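Local coordinates for SnoaL-like domain-containing protein (Burkholderia thailandensis E264, PDB 3H3H) that is of unknown function but belongs to the SnoaL-like family and pairs through its beta-sheet with a second copy in the crystal, at the interface of chains A and B. Numbering follows the deposited sequence. Chains: chain A/B, uncharacterized SnoaL-like protein.

Contact 1 and contact 2 are neighbouring patches of one two-fold symmetric interface. The centres of their C-alpha atoms lie about 6 Å apart. A:Leu83 belongs to both, so the two patches run into each other without a break. Both draw on strands 78-84 and 88-94 of chain A. Both also use strands 88-94, 100-107 and 115-121 of chain B. Contact 1 holds the aliphatic middle, and contact 2 carries the packing on to a pair of histidines. Each contact has a twin with the chains exchanged. The continuous sheet-on-sheet packing suggests a dimer, although the structure alone does not prove one in solution.

Contact 1: the interface of chains A and B. Residues chain A 83, 89-90, 102, 104; chain B 90, 102, 104, 119.
A:Leu102 and B:Leu102 meet end to end, in a sheet-against-sheet interface of two SnoaL-like domains. Both come from strand 100-107. In each, CG lies anti to the backbone N, which sends the branched end toward the partner sheet. The second torsions differ, 96° in A and -59° in B, so the two ends do not mirror each other exactly. A:Leu102 CD1 meets B:Leu102 CD2 at 3.7 Å. The other methyl, A:Leu102 CD2, presses on the methyl B:Ala90 CB at 3.3 Å, a close fit for two methyls. On the opposite flank, A:Ala90 CB sits against the branch point B:Leu102 CG at 3.9 Å.

Beside this pair, A:Val104 and B:Val104 pass alongside each other, pointing opposite ways. They touch through their CG2 methyls, 3.7 Å apart. A:Leu83 closes the other side and crosses B:Leu102 at about a right angle. Its CD1 reaches B:Leu102 CB at 3.8 Å, and its CD2 lies near the backbone N of the same residue.

The packing is looser around the ring of B:His119. Closer to its backbone the fit is still good, with B:His119 CB on A:Leu83 CB at 3.6 Å. Farther out, A:Ala90 CB stands off-centre over one face of the imidazole. B:His119 NE2 and A:Val104 CG1 are more distant neighbours, and A:Val89 is barely covered by the partner. The ring is steadied from within its own chain. B:His119 ND1 donates to the carbonyl B:Leu102 O at 2.8 Å, and this oxygen lies close to the ring plane. The donor is tilted 27° from the carbonyl plane. This bond limits rotation of the imidazole and links it to the backbone of B:Leu102 in strand 100-107.

Contact 2: the interface of chains A and B. Residues chain A 81-83, 92; chain B 92, 100-101, 121.
A:Leu83 puts its CD2 methyl onto the backbone of strand 100-107 of chain B, at the apolar centre of this sheet-to-sheet patch between two SnoaL-like domains. The methyl lies 3.5 Å from B:Ala101 CA. It also reaches the carbonyl B:Leu100 O at 3.3 Å, so it covers the peptide link between B:Leu100 and B:Ala101. The side chain of B:Leu100 stands next to the same methyl through CB and CG. Its outer methyl, CD2, continues to A:Ala81 CB at 3.6 Å. B:Leu100 thus bridges two residues of strand 78-84. Between them in sequence, A:Thr82 takes part through its backbone: its carbonyl O faces the methyl B:Ala121 CB at 3.4 Å.

Toward the polar side, A:His92 and B:His92 meet across the two-fold. In both, CG is anti to the backbone N, which carries the rings out to each other. The imidazoles pack edge to face, with planes at 62° and centroids 4.9 Å apart. They touch carbon to carbon through their CD2 atoms. The NE2 atoms of A:His92 and B:His92 are 4.5 Å apart, and two positive charges this near would probably disfavour each other; the protonation states are not seen.

B:Leu100 CD2 lies at the edge of the B:His92 ring, in its plane, and joins the histidine pair to the leucine cluster. A bond within chain B also restricts turning of this ring. B:His92 ND1 donates to the carbonyl B:Ala101 O at 2.9 Å, approaching from above the carbonyl plane, 37° out of it.

Contact 1: the interface of chains A and B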
ATOM      1  N   LEU A  83      -2.877   3.990   7.682  1.00 12.83           N
ATOM      2  CA  LEU A  83      -4.112   4.162   6.917  1.00 11.16           C
ATOM      3  C   LEU A  83      -4.808   2.839   6.807  1.00 14.13           C
ATOM      4  O   LEU A  83      -4.168   1.818   6.791  1.00 14.85           O
ATOM      5  CB  LEU A  83      -3.827   4.739   5.522  1.00 14.12           C
ATOM      6  CG  LEU A  83      -2.985   6.046   5.603  1.00 16.23           C
ATOM      7  CD1 LEU A  83      -1.470   5.748   5.487  1.00 13.92           C
ATOM      8  CD2 LEU A  83      -3.421   7.101   4.595  1.00 16.67           C
ATOM      9  N   VAL A  89      -4.045  -2.724   5.993  1.00 13.21           N
ATOM     10  CA  VAL A  89      -3.542  -1.571   6.706  1.00 11.97           C
ATOM     11  C   VAL A  89      -2.254  -1.208   6.027  1.00 12.58           C
ATOM     12  O   VAL A  89      -1.442  -2.061   5.680  1.00 14.47           O
ATOM     13  CB  VAL A  89      -3.277  -1.896   8.199  1.00 13.32           C
ATOM     14  CG1 VAL A  89      -2.553  -0.746   8.978  1.00 13.40           C
ATOM     15  CG2 VAL A  89      -4.642  -2.237   8.900  1.00 15.02           C
ATOM     16  N   ALA A  90      -2.009   0.110   5.945  1.00 11.64           N
ATOM     17  CA  ALA A  90      -0.770   0.626   5.410  1.00 11.57           C
ATOM     18  C   ALA A  90      -0.077   1.410   6.496  1.00 12.61           C
ATOM     19  O   ALA A  90      -0.660   2.343   7.068  1.00 15.17           O
ATOM     20  CB  ALA A  90      -1.045   1.536   4.174  1.00 13.85           C
ATOM     21  N   LEU A 102       7.038   1.862   3.463  0.70 16.17           N
ATOM     22  CA  LEU A 102       5.654   1.577   3.596  0.70 16.29           C
ATOM     23  C   LEU A 102       5.523   0.077   3.635  0.70 17.96           C
ATOM     24  O   LEU A 102       6.221  -0.685   2.987  0.70 21.52           O
ATOM     25  CB  LEU A 102       4.866   2.164   2.455  0.70 19.19           C
ATOM     26  CG  LEU A 102       3.370   1.890   2.538  0.70 26.57           C
ATOM     27  CD1 LEU A 102       2.693   3.108   3.203  0.70 18.14           C
ATOM     28  CD2 LEU A 102       2.922   1.601   1.146  0.70 18.99           C
ATOM     29  N   VAL A 104       2.394  -2.694   3.542  1.00 14.42           N
ATOM     30  CA  VAL A 104       0.980  -2.947   3.399  1.00 13.03           C
ATOM     31  C   VAL A 104       0.696  -4.330   3.960  1.00 16.84           C
ATOM     32  O   VAL A 104       1.408  -5.269   3.635  1.00 17.81           O
ATOM     33  CB  VAL A 104       0.544  -2.881   1.934  1.00 15.20           C
ATOM     34  CG1 VAL A 104      -0.980  -3.208   1.859  1.00 15.15           C
ATOM     35  CG2 VAL A 104       0.861  -1.508   1.369  1.00 15.72           C
TER
ATOM     36  N   ALA B  90       3.169   2.814  -4.362  1.00 11.98           N
ATOM     37  CA  ALA B  90       2.246   3.334  -3.352  1.00  8.99           C
ATOM     38  C   ALA B  90       2.326   4.818  -3.399  1.00 13.68           C
ATOM     39  O   ALA B  90       3.427   5.376  -3.286  1.00 13.62           O
ATOM     40  CB  ALA B  90       2.653   2.872  -1.937  1.00 11.16           C
ATOM     41  N   LEU B 102      -3.473   6.623   0.968  1.00 12.55           N
ATOM     42  CA  LEU B 102      -2.365   5.782   0.554  1.00 12.30           C
ATOM     43  C   LEU B 102      -2.950   4.721  -0.374  1.00 13.03           C
ATOM     44  O   LEU B 102      -3.698   3.817   0.008  1.00 12.86           O
ATOM     45  CB  LEU B 102      -1.676   5.131   1.733  1.00 13.02           C
ATOM     46  CG  LEU B 102      -0.442   4.285   1.470  1.00 13.46           C
ATOM     47  CD1 LEU B 102      -0.592   3.077   0.537  1.00 12.09           C
ATOM     48  CD2 LEU B 102       0.686   5.195   0.881  1.00 16.71           C
ATOM     49  N   VAL B 104      -2.304   1.905  -3.350  1.00 10.88           N
ATOM     50  CA  VAL B 104      -1.329   0.972  -3.845  1.00 12.70           C
ATOM     51  C   VAL B 104      -1.782   0.537  -5.236  1.00 14.74           C
ATOM     52  O   VAL B 104      -2.958   0.116  -5.426  1.00 13.04           O
ATOM     53  CB  VAL B 104      -1.243  -0.241  -2.955  1.00 14.41           C
ATOM     54  CG1 VAL B 104      -0.233  -1.207  -3.532  1.00 14.72           C
ATOM     55  CG2 VAL B 104      -0.795   0.182  -1.499  1.00 17.26           C
ATOM     56  N   HIS B 119      -6.496   3.322   0.798  1.00 11.91           N
ATOM     57  CA  HIS B 119      -6.421   3.305   2.236  1.00 11.15           C
ATOM     58  C   HIS B 119      -6.531   4.729   2.683  1.00 12.69           C
ATOM     59  O   HIS B 119      -5.989   5.634   2.032  1.00 11.38           O
ATOM     60  CB  HIS B 119      -5.076   2.801   2.740  1.00 11.52           C
ATOM     61  CG  HIS B 119      -4.684   1.452   2.240  1.00 10.76           C
ATOM     62  ND1 HIS B 119      -4.223   1.240   0.954  1.00 12.57           N
ATOM     63  CD2 HIS B 119      -4.616   0.257   2.880  1.00 14.43           C
ATOM     64  CE1 HIS B 119      -4.013  -0.067   0.799  1.00 16.30           C
ATOM     65  NE2 HIS B 119      -4.187  -0.673   1.971  1.00 13.44           N
TER

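Contact 2: the interface of chains A and B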
ATOM      1  N   ALA A  81       2.567   7.549   9.441  1.00 12.41           N
ATOM      2  CA  ALA A  81       1.128   7.516   9.273  1.00 12.54           C
ATOM      3  C   ALA A  81       0.649   6.083   9.113  1.00 14.11           C
ATOM      4  O   ALA A  81       1.328   5.236   8.551  1.00 14.60           O
ATOM      5  CB  ALA A  81       0.707   8.345   8.016  1.00 11.38           C
ATOM      6  N   THR A  82      -0.584   5.853   9.516  1.00 10.37           N
ATOM      7  CA  THR A  82      -1.202   4.541   9.334  1.00 11.05           C
ATOM      8  C   THR A  82      -2.553   4.783   8.689  1.00 13.68           C
ATOM      9  O   THR A  82      -3.298   5.647   9.149  1.00 13.16           O
ATOM     10  CB  THR A  82      -1.428   3.907  10.675  1.00 16.75           C
ATOM     11  OG1 THR A  82      -0.137   3.670  11.276  1.00 22.20           O
ATOM     12  CG2 THR A  82      -2.236   2.570  10.546  1.00 16.01           C
ATOM     13  N   LEU A  83      -2.877   3.990   7.682  1.00 12.83           N
ATOM     14  CA  LEU A  83      -4.112   4.162   6.917  1.00 11.16           C
ATOM     15  C   LEU A  83      -4.808   2.839   6.807  1.00 14.13           C
ATOM     16  O   LEU A  83      -4.168   1.818   6.791  1.00 14.85           O
ATOM     17  CB  LEU A  83      -3.827   4.739   5.522  1.00 14.12           C
ATOM     18  CG  LEU A  83      -2.985   6.046   5.603  1.00 16.23           C
ATOM     19  CD1 LEU A  83      -1.470   5.748   5.487  1.00 13.92           C
ATOM     20  CD2 LEU A  83      -3.421   7.101   4.595  1.00 16.67           C
ATOM     21  N   HIS A  92       3.186   3.712   7.096  1.00 14.38           N
ATOM     22  CA  HIS A  92       4.220   4.548   6.535  1.00 13.81           C
ATOM     23  C   HIS A  92       5.139   5.014   7.665  1.00 12.58           C
ATOM     24  O   HIS A  92       4.688   5.460   8.714  1.00 12.95           O
ATOM     25  CB  HIS A  92       3.552   5.731   5.819  1.00 14.77           C
ATOM     26  CG  HIS A  92       4.478   6.678   5.130  1.00 13.41           C
ATOM     27  ND1 HIS A  92       5.560   6.270   4.382  1.00 13.00           N
ATOM     28  CD2 HIS A  92       4.423   8.030   5.012  1.00 15.31           C
ATOM     29  CE1 HIS A  92       6.137   7.333   3.849  1.00 16.62           C
ATOM     30  NE2 HIS A  92       5.463   8.412   4.211  1.00 16.46           N
TER
ATOM     31  N   HIS B  92       1.154   8.202  -1.612  1.00 12.51           N
ATOM     32  CA  HIS B  92       0.649   8.748  -0.364  1.00 12.60           C
ATOM     33  C   HIS B  92       0.290  10.171  -0.719  1.00 15.07           C
ATOM     34  O   HIS B  92       1.104  10.924  -1.259  1.00 11.03           O
ATOM     35  CB  HIS B  92       1.745   8.616   0.693  1.00 14.42           C
ATOM     36  CG  HIS B  92       1.398   9.175   2.024  1.00 16.29           C
ATOM     37  ND1 HIS B  92       0.177   8.966   2.628  1.00 11.93           N
ATOM     38  CD2 HIS B  92       2.132   9.924   2.879  1.00 13.46           C
ATOM     39  CE1 HIS B  92       0.172   9.578   3.803  1.00 16.55           C
ATOM     40  NE2 HIS B  92       1.355  10.136   3.997  1.00 15.79           N
ATOM     41  N   LEU B 100      -6.125  11.743   4.704  1.00 16.08           N
ATOM     42  CA  LEU B 100      -4.850  11.190   4.323  1.00 12.26           C
ATOM     43  C   LEU B 100      -5.137   9.903   3.573  1.00 13.54           C
ATOM     44  O   LEU B 100      -5.982   9.108   3.957  1.00 14.88           O
ATOM     45  CB  LEU B 100      -4.012  10.925   5.530  1.00 15.74           C
ATOM     46  CG  LEU B 100      -2.507  10.870   5.382  1.00 25.60           C
ATOM     47  CD1 LEU B 100      -1.891  12.179   4.793  1.00 19.20           C
ATOM     48  CD2 LEU B 100      -1.891  10.495   6.758  1.00 21.40           C
ATOM     49  N   ALA B 101      -4.400   9.699   2.491  1.00 11.51           N
ATOM     50  CA  ALA B 101      -4.607   8.582   1.616  1.00 10.61           C
ATOM     51  C   ALA B 101      -3.322   7.899   1.254  1.00 11.20           C
ATOM     52  O   ALA B 101      -2.248   8.473   1.168  1.00 13.42           O
ATOM     53  CB  ALA B 101      -5.284   9.056   0.295  1.00 11.16           C
ATOM     54  N   ALA B 121      -6.962   7.642   6.282  1.00 15.87           N
ATOM     55  CA  ALA B 121      -7.049   8.009   7.682  1.00 20.29           C
ATOM     56  C   ALA B 121      -7.477   9.483   7.798  1.00 21.43           C
ATOM     57  O   ALA B 121      -7.421  10.274   6.822  1.00 24.73           O
ATOM     58  CB  ALA B 121      -5.737   7.814   8.323  1.00 18.28           C
TER